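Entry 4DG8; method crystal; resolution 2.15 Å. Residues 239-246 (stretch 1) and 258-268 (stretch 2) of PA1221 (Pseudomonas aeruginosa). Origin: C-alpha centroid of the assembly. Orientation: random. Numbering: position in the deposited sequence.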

# COMPACT_ATOMS: atom_id res chain seq x y z
N PRO A 239 8.92 -11.31 11.34
CA PRO A 239 9.16 -10.86 9.96
C PRO A 239 8.93 -12.00 8.98
O PRO A 239 9.44 -13.11 9.16
CB PRO A 239 10.64 -10.48 9.98
CG PRO A 239 10.94 -10.10 11.44
CD PRO A 239 10.05 -11.03 12.25
N LEU A 240 8.16 -11.73 7.93
CA LEU A 240 7.79 -12.80 7.02
C LEU A 240 9.02 -13.36 6.30
O LEU A 240 9.77 -12.63 5.66
CB LEU A 240 6.74 -12.33 6.02
CG LEU A 240 6.08 -13.50 5.30
CD1 LEU A 240 5.12 -14.23 6.23
CD2 LEU A 240 5.36 -13.04 4.05
N ASP A 241 9.20 -14.67 6.44
CA ASP A 241 10.27 -15.41 5.79
C ASP A 241 9.69 -16.80 5.47
O ASP A 241 8.50 -17.02 5.67
CB ASP A 241 11.53 -15.49 6.67
CG ASP A 241 11.30 -16.23 7.97
OD1 ASP A 241 10.32 -17.01 8.08
OD2 ASP A 241 12.12 -16.03 8.90
N PRO A 242 10.51 -17.73 4.95
CA PRO A 242 9.92 -19.03 4.56
C PRO A 242 9.31 -19.79 5.72
O PRO A 242 8.24 -20.38 5.56
CB PRO A 242 11.12 -19.81 4.02
CG PRO A 242 12.07 -18.74 3.52
CD PRO A 242 11.90 -17.59 4.50
N GLY A 243 9.97 -19.79 6.87
CA GLY A 243 9.49 -20.50 8.03
C GLY A 243 8.18 -19.91 8.54
O GLY A 243 7.20 -20.64 8.74
N VAL A 244 8.16 -18.60 8.74
CA VAL A 244 6.96 -17.92 9.21
C VAL A 244 5.78 -18.09 8.23
O VAL A 244 4.66 -18.35 8.65
CB VAL A 244 7.21 -16.41 9.51
CG1 VAL A 244 5.91 -15.68 9.80
CG2 VAL A 244 8.20 -16.23 10.67
N LEU A 245 6.05 -17.98 6.94
CA LEU A 245 4.99 -18.20 5.94
C LEU A 245 4.46 -19.64 6.02
O LEU A 245 3.24 -19.87 6.03
CB LEU A 245 5.48 -17.92 4.51
CG LEU A 245 4.40 -18.09 3.44
CD1 LEU A 245 3.15 -17.27 3.80
CD2 LEU A 245 4.91 -17.74 2.01
N ARG A 246 5.39 -20.59 6.07
CA ARG A 246 5.04 -22.00 6.20
C ARG A 246 4.15 -22.24 7.42
O ARG A 246 3.21 -23.04 7.37
CB ARG A 246 6.30 -22.86 6.31
CG ARG A 246 6.90 -23.30 4.98
CD ARG A 246 8.16 -24.16 5.25
NE ARG A 246 8.90 -24.50 4.03
CZ ARG A 246 8.69 -25.59 3.30
NH1 ARG A 246 7.76 -26.46 3.65
NH2 ARG A 246 9.42 -25.81 2.21
N TRP A 258 -0.75 -11.56 -0.50
CA TRP A 258 -0.00 -10.58 -1.26
C TRP A 258 1.45 -10.65 -0.79
O TRP A 258 1.73 -10.72 0.40
CB TRP A 258 -0.55 -9.17 -1.01
CG TRP A 258 0.45 -8.09 -1.40
CD1 TRP A 258 1.34 -7.46 -0.57
CD2 TRP A 258 0.67 -7.55 -2.71
NE1 TRP A 258 2.09 -6.56 -1.29
CE2 TRP A 258 1.70 -6.60 -2.61
CE3 TRP A 258 0.10 -7.80 -3.98
CZ2 TRP A 258 2.17 -5.86 -3.72
CZ3 TRP A 258 0.58 -7.07 -5.08
CH2 TRP A 258 1.59 -6.11 -4.94
N LEU A 259 2.37 -10.68 -1.75
CA LEU A 259 3.79 -10.59 -1.47
C LEU A 259 4.38 -9.65 -2.50
O LEU A 259 4.33 -9.91 -3.71
CB LEU A 259 4.46 -11.95 -1.63
CG LEU A 259 3.94 -13.07 -0.73
CD1 LEU A 259 4.60 -14.37 -1.15
CD2 LEU A 259 4.23 -12.76 0.75
N THR A 260 4.97 -8.57 -2.02
CA THR A 260 5.61 -7.64 -2.92
C THR A 260 6.74 -8.35 -3.69
O THR A 260 7.32 -9.34 -3.21
CB THR A 260 6.13 -6.38 -2.21
OG1 THR A 260 6.44 -5.40 -3.20
CG2 THR A 260 7.40 -6.69 -1.40
N ALA A 261 7.02 -7.84 -4.89
CA ALA A 261 7.94 -8.49 -5.81
C ALA A 261 9.25 -8.94 -5.16
O ALA A 261 9.65 -10.09 -5.32
CB ALA A 261 8.23 -7.58 -6.98
N SER A 262 9.93 -8.05 -4.44
CA SER A 262 11.27 -8.42 -3.93
C SER A 262 11.15 -9.48 -2.83
O SER A 262 11.99 -10.38 -2.75
CB SER A 262 12.08 -7.17 -3.51
OG SER A 262 11.45 -6.49 -2.45
N LEU A 263 10.06 -9.44 -2.05
CA LEU A 263 9.83 -10.47 -1.04
C LEU A 263 9.51 -11.82 -1.69
O LEU A 263 10.02 -12.88 -1.29
CB LEU A 263 8.70 -10.07 -0.08
CG LEU A 263 8.38 -11.06 1.06
CD1 LEU A 263 9.65 -11.47 1.87
CD2 LEU A 263 7.28 -10.55 2.01
N PHE A 264 8.64 -11.78 -2.70
CA PHE A 264 8.37 -12.93 -3.54
C PHE A 264 9.69 -13.53 -4.05
O PHE A 264 9.96 -14.70 -3.85
CB PHE A 264 7.45 -12.51 -4.70
CG PHE A 264 7.21 -13.57 -5.73
CD1 PHE A 264 6.18 -14.50 -5.57
CD2 PHE A 264 7.99 -13.64 -6.88
CE1 PHE A 264 5.95 -15.48 -6.53
CE2 PHE A 264 7.76 -14.61 -7.83
CZ PHE A 264 6.74 -15.53 -7.66
N ASN A 265 10.52 -12.71 -4.67
CA ASN A 265 11.78 -13.19 -5.25
C ASN A 265 12.67 -13.88 -4.21
O ASN A 265 13.23 -14.94 -4.46
CB ASN A 265 12.54 -12.03 -5.89
CG ASN A 265 11.80 -11.45 -7.07
OD1 ASN A 265 10.86 -12.07 -7.57
ND2 ASN A 265 12.24 -10.28 -7.54
N THR A 266 12.80 -13.25 -3.04
CA THR A 266 13.59 -13.82 -1.95
C THR A 266 13.06 -15.17 -1.47
O THR A 266 13.82 -16.13 -1.32
CB THR A 266 13.65 -12.86 -0.76
OG1 THR A 266 14.08 -11.59 -1.24
CG2 THR A 266 14.63 -13.35 0.29
N LEU A 267 11.76 -15.23 -1.22
CA LEU A 267 11.15 -16.46 -0.74
C LEU A 267 11.35 -17.54 -1.78
O LEU A 267 11.66 -18.68 -1.46
CB LEU A 267 9.65 -16.26 -0.46
CG LEU A 267 9.29 -15.29 0.67
CD1 LEU A 267 7.78 -15.16 0.77
CD2 LEU A 267 9.88 -15.72 1.99
N VAL A 268 11.24 -17.16 -3.05
CA VAL A 268 11.39 -18.13 -4.13
C VAL A 268 12.82 -18.63 -4.28
O VAL A 268 13.01 -19.82 -4.52
CB VAL A 268 10.83 -17.59 -5.46
CG1 VAL A 268 11.28 -18.47 -6.62
CG2 VAL A 268 9.32 -17.54 -5.39

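Stretch 2 enters as a strand at Trp258 and passes into a helix that runs from Ala261 and continues beyond Val268; stretch 1 is extended up to Asp241 and helical from Pro242. No hydrogen bond joins the two across the 262 Å² buried between them, both sides summed, and the closest contacts are mainly between apolar side chains.

Trp258 takes no part; its side chain is out of reach of stretch 1. Leu259 is the first residue to meet it. Its CA-to-CB bond points toward stretch 1, and with chi1 at -59° (m) and chi2 at 173° (t) its CD2 comes 3.5 Å from CD2 of Leu240, a tight methyl-to-methyl contact. Thr260 occupies the N-cap position without making a capping bond, and the helix then proceeds through backbone bonds such as Phe264 N to Thr260 O, 2.8 Å.

In the first turn of the helix, Leu263 also points toward stretch 1, and its CD2 lies 3.7 Å from CD2 of Leu240. The same Leu240 methyl, CD2, therefore touches both Leu259 and Leu263. Phe264 and Asn265 remain out of reach, while Thr266 turns its hydroxyl to its own helix, OG1 donating to Ser262 O at 2.8 Å.

Leu267, four residues after Leu263, restores the contact and has the largest covered area, 73 Å². Its CA is 6.0 Å from the CA of Pro242, the nearest CA pair across the stretches. The CA-to-CB bond points sideways, but the side-chain end comes nearer: Leu267 CD2 sits 3.6 Å from Asp241 C and 3.7 Å from Pro242 CD, while Leu267 CD1 is 4.1 Å from Leu245 CD2. It thus packs against the start of the stretch 1 helix, which Asp241 caps by accepting from Val244 N at OD1 (2.8 Å, N-H...acceptor angle 172°).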